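Local coordinates for protein adenosylmethionine-8-amino-7-oxononanoate aminotransferase (Methanocaldococcus jannaschii, PDB 6ZHK) that probably transfers the amino group of S-adenosyl-L-methionine to 7-keto-8-aminopelargonate with pyridoxal 5'-phosphate as cofactor, a step of biotin biosynthesis, at residues Q135-L139 with R140-G144; G325-E329 with S330-Y334; T313-T316 with D317-N321; N215-I218 with S219-K223; I244-D248 with G249-G253. All coordinates share one frame; numbering follows the deposited sequence. Where two conformers were deposited one is given.

Along the chain the order is contact 1, contact 4, contact 5, contact 3 and contact 2, all within the class-III aminotransferase fold. Contacts 1, 2 and 3 cluster at about 15 to 16 Å between centres: the end of helix 122-140 packs against the 330-334 loop, and Y136 reaches E318 of the capped helix 317-321. All three also touch the second subunit, so this part of the fold faces the dimer partner. Contacts 4 and 5, with centres about 15 Å apart, form a separate pair, where helix 211-224 lies against helix 250-261. Contacts 2 and 5 are farthest apart, about 38 Å between centres.

Contact 1: residues Q135-L139 with R140-G144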
# COMPACT_ATOMS: atom_id res chain seq x y z
N GLN A 135 -6.48 -14.58 12.21
CA GLN A 135 -6.01 -14.53 13.59
C GLN A 135 -7.18 -14.50 14.57
O GLN A 135 -7.06 -15.06 15.67
CB GLN A 135 -4.99 -13.42 13.81
CG GLN A 135 -4.47 -13.42 15.25
CD GLN A 135 -3.28 -12.53 15.37
OE1 GLN A 135 -3.05 -11.64 14.54
NE2 GLN A 135 -2.62 -12.64 16.51
N TYR A 136 -8.33 -13.97 14.14
CA TYR A 136 -9.51 -14.07 14.98
C TYR A 136 -9.72 -15.52 15.43
O TYR A 136 -9.95 -15.79 16.63
CB TYR A 136 -10.74 -13.60 14.21
CG TYR A 136 -12.08 -13.89 14.84
CD1 TYR A 136 -12.59 -13.11 15.89
CD2 TYR A 136 -12.85 -14.95 14.38
CE1 TYR A 136 -13.88 -13.35 16.42
CE2 TYR A 136 -14.12 -15.20 14.92
CZ TYR A 136 -14.60 -14.44 15.96
OH TYR A 136 -15.88 -14.68 16.44
N TYR A 137 -9.73 -16.45 14.48
CA TYR A 137 -10.07 -17.83 14.83
C TYR A 137 -8.96 -18.47 15.65
O TYR A 137 -9.24 -19.24 16.55
CB TYR A 137 -10.36 -18.68 13.59
CG TYR A 137 -11.68 -18.33 12.93
CD1 TYR A 137 -12.88 -18.63 13.56
CD2 TYR A 137 -11.72 -17.66 11.71
CE1 TYR A 137 -14.11 -18.33 12.96
CE2 TYR A 137 -12.94 -17.37 11.11
CZ TYR A 137 -14.13 -17.70 11.73
OH TYR A 137 -15.31 -17.37 11.11
N VAL A 138 -7.69 -18.12 15.37
CA VAL A 138 -6.66 -18.66 16.23
C VAL A 138 -6.90 -18.22 17.67
O VAL A 138 -6.74 -19.01 18.63
CB VAL A 138 -5.29 -18.14 15.76
CG1 VAL A 138 -4.24 -18.41 16.80
CG2 VAL A 138 -4.92 -18.73 14.40
N LEU A 139 -7.21 -16.94 17.87
CA LEU A 139 -7.33 -16.39 19.20
C LEU A 139 -8.57 -16.96 19.87
O LEU A 139 -8.58 -17.14 21.07
CB LEU A 139 -7.45 -14.85 19.13
CG LEU A 139 -6.12 -14.13 18.84
CD1 LEU A 139 -6.36 -12.66 18.57
CD2 LEU A 139 -5.16 -14.30 20.01
N ARG A 140 -9.60 -17.21 19.09
CA ARG A 140 -10.85 -17.71 19.66
C ARG A 140 -10.73 -19.20 20.02
O ARG A 140 -11.62 -19.75 20.68
CB ARG A 140 -11.98 -17.58 18.63
CG ARG A 140 -13.38 -17.67 19.24
CD ARG A 140 -14.40 -17.48 18.13
NE ARG A 140 -14.50 -18.60 17.17
CZ ARG A 140 -15.55 -18.86 16.43
NH1 ARG A 140 -15.56 -19.93 15.67
NH2 ARG A 140 -16.58 -18.02 16.40
N GLY A 141 -9.63 -19.84 19.64
CA GLY A 141 -9.41 -21.24 20.02
C GLY A 141 -9.79 -22.24 18.95
O GLY A 141 -9.65 -23.46 19.14
N ASP A 142 -10.20 -21.77 17.77
CA ASP A 142 -10.45 -22.69 16.66
C ASP A 142 -9.16 -23.21 16.04
O ASP A 142 -8.17 -22.48 16.02
CB ASP A 142 -11.26 -22.04 15.55
CG ASP A 142 -12.58 -21.48 16.03
OD1 ASP A 142 -12.57 -20.62 16.91
OD2 ASP A 142 -13.61 -21.89 15.48
N LYS A 143 -9.21 -24.47 15.53
CA LYS A 143 -8.05 -25.18 15.00
C LYS A 143 -8.27 -25.53 13.53
O LYS A 143 -9.36 -25.98 13.17
CB LYS A 143 -7.74 -26.47 15.79
CG LYS A 143 -7.68 -26.28 17.30
CD LYS A 143 -6.61 -25.29 17.71
CE LYS A 143 -6.64 -24.98 19.21
NZ LYS A 143 -5.73 -23.89 19.65
N GLY A 144 -7.26 -25.28 12.70
CA GLY A 144 -7.28 -25.72 11.32
C GLY A 144 -8.09 -24.84 10.37
O GLY A 144 -8.35 -25.24 9.25
O HOH W 1 -6.61 -21.55 18.14
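The guanidinium of R140 lies against two tyrosines of the last helical turn, Y136 and Y137, and is gripped by D142. Y137 turns the rim of its ring onto the guanidinium face, its CE1 3.5 Å from R140 NH1 and the two planes close to perpendicular (84°). In the guanidinium plane D142 forms a side-on salt bridge: R140 NE meets D142 OD1 and R140 NH1 meets D142 OD2, each at 2.8 Å and nearly straight, on the syn side of the carboxylate. A single bend in the arginine chain, at chi3 (71°), turns its head to this position. Y136 is met obliquely by a methylene, R140 CD lying 3.7 Å from Y136 CZ, while R140 NH2 gives Y136 OH only a weak bond; that hydroxyl is probably hydrogen-bonded to E318, its stronger partner. R140 NH1 has a second anion in D262, and D142 OD2 a second cation in R145, which also makes a cation-pi contact with Y137. A leucine in place of R140 would probably strip D142 of its two-pronged grip, leaving it to R145, and take from D262 its salt-bridge partner.

The other side is looser and wetter. Here K143 NZ gives a proton to a water, which itself donates to V138 O and D142 O. G141 turns the chain with a positive phi of 98°. D142 N bonds to Y137 O at 3.0 Å and G141 N to V138 O at 3.2 Å, the latter from above the carbonyl plane: a Schellman motif closing helix 122-140.

Contact 2: residues G325-E329 with S330-Y334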
# COMPACT_ATOMS: atom_id res chain seq x y z
N GLY A 325 -6.24 -7.83 25.24
CA GLY A 325 -5.58 -8.54 26.32
C GLY A 325 -4.44 -7.72 26.92
O GLY A 325 -4.26 -6.57 26.57
N GLU A 326 -3.63 -8.33 27.79
CA GLU A 326 -2.51 -7.62 28.37
C GLU A 326 -1.39 -7.62 27.34
O GLU A 326 -1.32 -8.54 26.53
CB GLU A 326 -2.09 -8.37 29.63
CG GLU A 326 -3.03 -8.01 30.76
CD GLU A 326 -2.41 -8.40 32.09
OE1 GLU A 326 -1.32 -7.86 32.46
OE2 GLU A 326 -3.00 -9.29 32.74
N PHE A 327 -0.53 -6.61 27.39
CA PHE A 327 0.51 -6.52 26.38
C PHE A 327 1.27 -7.84 26.23
O PHE A 327 1.55 -8.27 25.10
CB PHE A 327 1.51 -5.42 26.74
CG PHE A 327 2.57 -5.19 25.69
CD1 PHE A 327 2.31 -4.35 24.60
CD2 PHE A 327 3.83 -5.79 25.80
CE1 PHE A 327 3.29 -4.13 23.64
CE2 PHE A 327 4.82 -5.54 24.87
CZ PHE A 327 4.53 -4.75 23.76
N GLY A 328 1.65 -8.46 27.36
CA GLY A 328 2.57 -9.60 27.31
C GLY A 328 1.88 -10.88 26.78
O GLY A 328 2.53 -11.88 26.52
N GLU A 329 0.56 -10.85 26.66
CA GLU A 329 -0.12 -11.96 26.02
C GLU A 329 0.12 -11.96 24.50
O GLU A 329 -0.19 -12.94 23.83
CB GLU A 329 -1.64 -11.90 26.25
CG GLU A 329 -2.05 -12.05 27.71
CD GLU A 329 -3.56 -12.04 27.83
OE1 GLU A 329 -4.21 -13.03 27.50
OE2 GLU A 329 -4.10 -11.01 28.16
N SER A 330 0.57 -10.82 23.93
CA SER A 330 0.91 -10.76 22.51
C SER A 330 -0.26 -11.19 21.62
O SER A 330 -0.10 -11.94 20.64
CB SER A 330 2.24 -11.50 22.32
OG SER A 330 2.58 -11.60 20.98
N LYS A 331 -1.46 -10.64 21.90
CA LYS A 331 -2.67 -10.90 21.13
C LYS A 331 -2.99 -9.78 20.12
O LYS A 331 -3.95 -9.91 19.39
CB LYS A 331 -3.88 -10.98 22.05
CG LYS A 331 -3.82 -12.19 22.96
CD LYS A 331 -4.90 -12.16 24.00
CE LYS A 331 -6.25 -12.38 23.39
NZ LYS A 331 -7.34 -12.16 24.38
N GLN A 332 -2.25 -8.68 20.17
CA GLN A 332 -2.54 -7.52 19.31
C GLN A 332 -2.23 -7.88 17.86
O GLN A 332 -1.46 -8.81 17.60
CB GLN A 332 -1.77 -6.27 19.75
CG GLN A 332 -0.21 -6.32 19.61
CD GLN A 332 0.41 -6.73 20.92
OE1 GLN A 332 0.07 -7.76 21.51
NE2 GLN A 332 1.36 -5.93 21.41
N LEU A 333 -2.88 -7.14 16.95
CA LEU A 333 -2.65 -7.38 15.52
C LEU A 333 -1.36 -6.64 15.16
O LEU A 333 -1.30 -5.39 15.19
CB LEU A 333 -3.83 -6.77 14.78
CG LEU A 333 -3.71 -6.93 13.25
CD1 LEU A 333 -3.72 -8.38 12.87
CD2 LEU A 333 -4.90 -6.26 12.55
N TYR A 334 -0.31 -7.41 14.92
CA TYR A 334 0.97 -6.78 14.66
C TYR A 334 1.02 -6.40 13.17
O TYR A 334 1.77 -6.97 12.38
CB TYR A 334 2.09 -7.76 15.00
CG TYR A 334 2.36 -8.00 16.47
CD1 TYR A 334 2.93 -7.02 17.29
CD2 TYR A 334 2.07 -9.22 17.04
CE1 TYR A 334 3.15 -7.23 18.65
CE2 TYR A 334 2.25 -9.43 18.41
CZ TYR A 334 2.82 -8.45 19.20
OH TYR A 334 3.08 -8.72 20.53
O HOH W 2 -1.33 -8.31 23.82
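F327 and Q332 meet across the turn, the amide nitrogen of Q332 coming up to the phenyl ring at an oblique angle. Q332 NE2 is 3.5 Å from F327 CE1, with the amide and ring planes 64° apart. Q332 gets there by a compact shape: its CG sits in the crowded position between backbone N and carbonyl carbon (chi1 66°), and the chain bends again at chi2. The same conformation lays Q332 CG over one face of the Y334 ring. F327 CG instead stands anti to the backbone N (chi1 -176°), which places the ring where it stacks on Y411 of the second subunit.

S330 joins the halves through its backbone, S330 N donating to F327 O at 3.0 Å. Its OG points to Y334 OH, the two hydroxyls bonded at 3.0 Å; Y334 OH is also bonded to Y411 OH of the second subunit. E329 is extended beyond CG, and its OE2 accepts from E326 N at 2.7 Å on the anti side. K331 lies alongside E329, bent at chi3, with K331 CD 3.7 Å from E329 OE1.

A water accepts from K331 N at 3.0 Å and sits 2.8 Å from Q332 OE1. With E329 OE1 and K331 NZ 4.5 Å apart, and that amine bonded to L324 O, the turn probably relies more on backbone amides, hydroxyls and water than on ion pairing.

Contact 3: residues T313-T316 with D317-N321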
# COMPACT_ATOMS: atom_id res chain seq x y z
N THR A 313 -10.22 -0.89 6.51
CA THR A 313 -10.89 -2.16 6.73
C THR A 313 -11.76 -1.98 7.98
O THR A 313 -11.26 -1.68 9.05
CB THR A 313 -9.82 -3.25 7.01
OG1 THR A 313 -8.88 -3.23 5.92
CG2 THR A 313 -10.43 -4.62 7.18
N LEU A 314 -13.07 -2.11 7.82
CA LEU A 314 -13.95 -1.92 8.95
C LEU A 314 -14.43 -3.30 9.45
O LEU A 314 -14.73 -4.18 8.65
CB LEU A 314 -15.17 -1.11 8.44
CG LEU A 314 -15.00 0.39 8.60
CD1 LEU A 314 -13.93 0.96 7.65
CD2 LEU A 314 -16.33 1.13 8.62
N THR A 315 -14.56 -3.46 10.78
CA THR A 315 -14.97 -4.73 11.37
C THR A 315 -16.01 -4.49 12.49
O THR A 315 -16.27 -3.33 12.89
CB THR A 315 -13.79 -5.52 11.98
OG1 THR A 315 -13.45 -4.90 13.21
CG2 THR A 315 -12.51 -5.44 11.16
N THR A 316 -16.58 -5.60 12.94
CA THR A 316 -17.50 -5.71 14.05
C THR A 316 -16.69 -5.64 15.34
O THR A 316 -15.48 -5.83 15.30
CB THR A 316 -18.25 -7.04 14.00
OG1 THR A 316 -17.24 -8.06 14.10
CG2 THR A 316 -19.07 -7.16 12.73
N ASP A 317 -17.36 -5.30 16.45
CA ASP A 317 -16.64 -5.35 17.72
C ASP A 317 -16.26 -6.80 18.06
O ASP A 317 -15.29 -7.02 18.79
CB ASP A 317 -17.49 -4.79 18.87
CG ASP A 317 -17.55 -3.26 18.87
OD1 ASP A 317 -16.78 -2.61 18.15
OD2 ASP A 317 -18.36 -2.76 19.66
N GLU A 318 -17.06 -7.75 17.55
CA GLU A 318 -16.81 -9.16 17.86
C GLU A 318 -15.39 -9.52 17.39
O GLU A 318 -14.61 -10.12 18.11
CB GLU A 318 -17.89 -10.05 17.25
CG GLU A 318 -17.55 -11.55 17.22
CD GLU A 318 -17.32 -12.37 18.49
OE1 GLU A 318 -17.77 -11.90 19.59
OE2 GLU A 318 -16.66 -13.50 18.42
N ILE A 319 -15.05 -9.08 16.20
CA ILE A 319 -13.74 -9.42 15.67
C ILE A 319 -12.66 -8.68 16.46
O ILE A 319 -11.69 -9.30 16.89
CB ILE A 319 -13.68 -9.13 14.17
CG1 ILE A 319 -14.55 -10.14 13.39
CG2 ILE A 319 -12.21 -9.07 13.66
CD1 ILE A 319 -14.22 -11.59 13.58
N TYR A 320 -12.84 -7.37 16.64
CA TYR A 320 -11.88 -6.52 17.31
C TYR A 320 -11.60 -7.07 18.73
O TYR A 320 -10.47 -7.05 19.23
CB TYR A 320 -12.49 -5.11 17.34
CG TYR A 320 -11.85 -4.06 18.23
CD1 TYR A 320 -12.12 -3.99 19.60
CD2 TYR A 320 -11.02 -3.08 17.67
CE1 TYR A 320 -11.55 -3.00 20.40
CE2 TYR A 320 -10.48 -2.05 18.45
CZ TYR A 320 -10.75 -2.02 19.81
OH TYR A 320 -10.27 -0.99 20.55
N ASN A 321 -12.65 -7.52 19.41
CA ASN A 321 -12.48 -7.84 20.82
C ASN A 321 -11.58 -9.04 21.07
O ASN A 321 -11.03 -9.13 22.16
CB ASN A 321 -13.83 -8.17 21.48
CG ASN A 321 -14.68 -6.94 21.72
OD1 ASN A 321 -14.18 -5.83 21.72
ND2 ASN A 321 -16.00 -7.10 21.83
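T316 caps the short helix 317-321: its OG1 accepts from I319 N at 3.2 Å, a side-chain N-cap at the junction where strand 311-315 of the central sheet gives way to the helix. The axes of strand 313-315 and helix 317-321 run almost at right angles (98°), so the chain turns sharply at this residue. OG1 lies between the backbone N and the carbonyl carbon of T316 (chi1 61°), which turns it back toward the amides of the first turn. The carbonyl of T316 takes part as well, accepting a weak but nearly straight bond from Y320 N at 3.3 Å. Replacing T316 by alanine would remove the hydroxyl and is likely to leave I319 N without its cap, fraying the helix start.

Further out, D317 OD1 forms a salt bridge with K115 of strand 115-119 and a hydrogen bond with T114 just before it. Y320 reaches the second subunit, its OH bonded to R32 there and its ring edge-to-face with W22 of that chain. From the strand side T315 OG1 donates to T316 O at 3.1 Å, arriving tilted 30° from the carbonyl plane.

Contact 4: residues N215-I218 with S219-K223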
# COMPACT_ATOMS: atom_id res chain seq x y z
N ASN A 215 -26.56 -22.05 -4.81
CA ASN A 215 -26.56 -23.34 -4.13
C ASN A 215 -25.15 -23.96 -4.16
O ASN A 215 -24.74 -24.59 -3.19
CB ASN A 215 -27.63 -24.31 -4.68
CG ASN A 215 -29.03 -24.12 -4.10
OD1 ASN A 215 -29.18 -23.68 -2.94
ND2 ASN A 215 -30.04 -24.45 -4.90
N GLU A 216 -24.41 -23.79 -5.25
CA GLU A 216 -23.07 -24.34 -5.35
C GLU A 216 -22.20 -23.73 -4.24
O GLU A 216 -21.48 -24.47 -3.56
CB GLU A 216 -22.50 -24.09 -6.74
CG GLU A 216 -20.99 -24.28 -6.76
CD GLU A 216 -20.14 -23.47 -7.74
OE1 GLU A 216 -20.69 -22.57 -8.45
OE2 GLU A 216 -18.95 -23.79 -7.83
N MET A 217 -22.29 -22.39 -4.07
CA MET A 217 -21.49 -21.64 -3.11
C MET A 217 -21.90 -21.99 -1.68
O MET A 217 -21.07 -22.13 -0.77
CB MET A 217 -21.62 -20.13 -3.35
CG MET A 217 -21.02 -19.31 -2.23
SD MET A 217 -19.22 -19.57 -2.10
CE MET A 217 -18.60 -18.25 -3.14
N ILE A 218 -23.21 -22.08 -1.44
CA ILE A 218 -23.67 -22.38 -0.09
C ILE A 218 -23.16 -23.77 0.29
O ILE A 218 -22.70 -23.97 1.42
CB ILE A 218 -25.21 -22.32 -0.04
CG1 ILE A 218 -25.66 -20.86 -0.23
CG2 ILE A 218 -25.64 -22.89 1.30
CD1 ILE A 218 -27.21 -20.65 -0.33
N SER A 219 -23.25 -24.72 -0.65
CA SER A 219 -22.79 -26.09 -0.45
C SER A 219 -21.30 -26.09 -0.10
O SER A 219 -20.89 -26.89 0.74
CB SER A 219 -23.04 -26.96 -1.69
OG SER A 219 -24.46 -27.09 -1.85
N LEU A 220 -20.51 -25.29 -0.79
CA LEU A 220 -19.08 -25.24 -0.47
C LEU A 220 -18.86 -24.68 0.94
O LEU A 220 -18.04 -25.21 1.67
CB LEU A 220 -18.44 -24.36 -1.53
CG LEU A 220 -16.99 -24.59 -1.91
CD1 LEU A 220 -16.83 -25.90 -2.68
CD2 LEU A 220 -16.58 -23.43 -2.80
N ILE A 221 -19.59 -23.61 1.33
CA ILE A 221 -19.51 -23.08 2.69
C ILE A 221 -19.88 -24.15 3.71
O ILE A 221 -19.17 -24.35 4.71
CB ILE A 221 -20.34 -21.77 2.84
CG1 ILE A 221 -19.73 -20.69 1.93
CG2 ILE A 221 -20.42 -21.35 4.32
CD1 ILE A 221 -20.63 -19.46 1.73
N GLU A 222 -20.97 -24.87 3.46
CA GLU A 222 -21.40 -25.91 4.38
C GLU A 222 -20.34 -27.02 4.46
O GLU A 222 -20.05 -27.51 5.54
CB GLU A 222 -22.73 -26.50 3.92
CG GLU A 222 -23.87 -25.51 4.02
CD GLU A 222 -25.16 -25.95 3.36
OE1 GLU A 222 -25.08 -26.77 2.40
OE2 GLU A 222 -26.21 -25.46 3.79
N LYS A 223 -19.78 -27.40 3.35
CA LYS A 223 -18.81 -28.48 3.32
C LYS A 223 -17.49 -28.09 4.00
O LYS A 223 -16.98 -28.90 4.76
CB LYS A 223 -18.48 -28.92 1.88
CG LYS A 223 -17.51 -30.09 1.77
CD LYS A 223 -17.28 -30.39 0.31
CE LYS A 223 -16.63 -31.73 -0.01
NZ LYS A 223 -16.62 -31.90 -1.48
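With chi1 near -67°, S219 holds OG anti to its carbonyl carbon, a rotation that points the hydroxyl back along the helix to the carbonyl four residues earlier, where it donates to N215 O at 2.9 Å. S219 N bonds to the same oxygen, also at 2.9 Å, the two donors arriving from opposite faces of the carbonyl plane. M217, with CG anti to its backbone N (chi1 169°) and the chain bent twice beyond it, crosses I221 so that M217 CG lies 4.0 Å from I221 CD1. I221 CG1 in turn lies against the backbone, 3.3 Å from M217 O.

All of these are i to i+4 pairs of one alpha-helix, 211-224, whose regular backbone bonds run on through the contact: L220 N to E216 O, I221 N to M217 O, and E222 N to I218 O at 2.8 Å. E222 and I218 point the same way, E222 CG touching I218 O at 3.2 Å while E222 OE2 comes 3.6 Å from I218 CG2.

Buried M217 and I221, with the partly covered L220, rest on strand 147-151 of the central sheet; M217 and I221 also meet V254 of helix 250-261. E216 OE2 accepts from N186 N beyond the end of strand 183-185.

Contact 5: residues I244-D248 with G249-G253; sequences IPYPD and GYIEG
The aromatic contact joins Y246 and Y250. With CG anti to its backbone N, Y250 swings its ring back to the Y246 edge, where Y250 CD1 lies near the plane, 3.3 Å from Y246 CD2; the ring planes are oblique, at 56°. I251 meets the same ring from above: its CD1 is 4.0 Å from the Y246 centroid and 23° off the ring normal, a CH-pi contact over one face. P247 runs alongside Y250, ring CD near Y250 CB.

Among the hydrogen bonds, Y250 N donates to P247 O at 3.1 Å from above the carbonyl plane. A water donates to P247 O and accepts from I251 N, each at 2.9 Å. Y246 OH bonds to E234 N of strand 228-234.

Of the charged groups, D248 OD1 forms a salt bridge with R391 of strand 385-391.

P247 to Y250 is a type II beta turn, with G249 in its third position at positive phi (89°), where any side chain would strike D248 O. That glycine is also the N-cap of helix 250-261. The Y246 side chain, about 8 Å from that of D268, lies near the probable pyridoxal phosphate pocket of this class-III aminotransferase fold.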
# COMPACT_ATOMS: atom_id res chain seq x y z
N ILE A 244 -19.09 -7.59 -14.22
CA ILE A 244 -20.23 -8.48 -14.23
C ILE A 244 -20.95 -8.41 -12.88
O ILE A 244 -20.37 -8.68 -11.85
CB ILE A 244 -19.76 -9.91 -14.50
CG1 ILE A 244 -18.76 -9.97 -15.67
CG2 ILE A 244 -20.98 -10.80 -14.73
CD1 ILE A 244 -18.06 -11.31 -15.83
N PRO A 245 -22.26 -8.08 -12.84
CA PRO A 245 -22.97 -8.02 -11.57
C PRO A 245 -23.07 -9.44 -11.02
O PRO A 245 -23.20 -10.42 -11.77
CB PRO A 245 -24.39 -7.51 -11.90
CG PRO A 245 -24.51 -7.69 -13.41
CD PRO A 245 -23.11 -7.77 -14.00
N TYR A 246 -23.07 -9.54 -9.69
CA TYR A 246 -23.58 -10.72 -9.03
C TYR A 246 -25.10 -10.65 -9.16
O TYR A 246 -25.65 -9.56 -9.02
CB TYR A 246 -23.33 -10.57 -7.53
CG TYR A 246 -21.90 -10.82 -7.10
CD1 TYR A 246 -20.90 -9.96 -7.49
CD2 TYR A 246 -21.58 -11.87 -6.28
CE1 TYR A 246 -19.59 -10.16 -7.10
CE2 TYR A 246 -20.27 -12.07 -5.84
CZ TYR A 246 -19.27 -11.23 -6.30
OH TYR A 246 -17.96 -11.38 -5.95
N PRO A 247 -25.83 -11.76 -9.38
CA PRO A 247 -27.29 -11.69 -9.41
C PRO A 247 -27.85 -11.14 -8.11
O PRO A 247 -27.27 -11.34 -7.05
CB PRO A 247 -27.71 -13.16 -9.55
CG PRO A 247 -26.53 -13.84 -10.18
CD PRO A 247 -25.32 -13.11 -9.62
N ASP A 248 -29.04 -10.51 -8.17
CA ASP A 248 -29.72 -10.06 -6.96
C ASP A 248 -29.95 -11.28 -6.07
O ASP A 248 -30.20 -12.38 -6.58
CB ASP A 248 -31.02 -9.27 -7.26
CG ASP A 248 -30.76 -7.85 -7.75
OD1 ASP A 248 -29.60 -7.36 -7.60
OD2 ASP A 248 -31.72 -7.22 -8.26
N GLY A 249 -29.73 -11.11 -4.74
CA GLY A 249 -29.91 -12.21 -3.79
C GLY A 249 -28.66 -13.07 -3.59
O GLY A 249 -28.62 -13.88 -2.67
N TYR A 250 -27.62 -12.90 -4.42
CA TYR A 250 -26.48 -13.79 -4.30
C TYR A 250 -25.71 -13.50 -3.01
O TYR A 250 -25.47 -14.41 -2.21
CB TYR A 250 -25.61 -13.80 -5.56
CG TYR A 250 -24.45 -14.75 -5.46
CD1 TYR A 250 -23.23 -14.33 -4.92
CD2 TYR A 250 -24.51 -16.02 -6.00
CE1 TYR A 250 -22.13 -15.16 -4.88
CE2 TYR A 250 -23.41 -16.88 -5.97
CZ TYR A 250 -22.21 -16.44 -5.42
OH TYR A 250 -21.13 -17.26 -5.35
N ILE A 251 -25.31 -12.23 -2.85
CA ILE A 251 -24.55 -11.80 -1.69
C ILE A 251 -25.35 -12.06 -0.41
O ILE A 251 -24.81 -12.54 0.60
CB ILE A 251 -24.14 -10.30 -1.78
CG1 ILE A 251 -23.41 -9.96 -3.08
CG2 ILE A 251 -23.37 -9.90 -0.52
CD1 ILE A 251 -21.93 -10.05 -2.99
N GLU A 252 -26.66 -11.77 -0.44
CA GLU A 252 -27.50 -12.03 0.73
C GLU A 252 -27.49 -13.51 1.10
O GLU A 252 -27.43 -13.80 2.26
CB GLU A 252 -28.95 -11.56 0.51
CG GLU A 252 -29.05 -10.05 0.28
CD GLU A 252 -29.01 -9.53 -1.16
OE1 GLU A 252 -28.31 -10.10 -2.04
OE2 GLU A 252 -29.67 -8.53 -1.41
N GLY A 253 -27.62 -14.43 0.14
CA GLY A 253 -27.64 -15.85 0.48
C GLY A 253 -26.27 -16.31 0.98
O GLY A 253 -26.17 -17.14 1.90
O HOH W 3 -25.90 -10.08 -4.78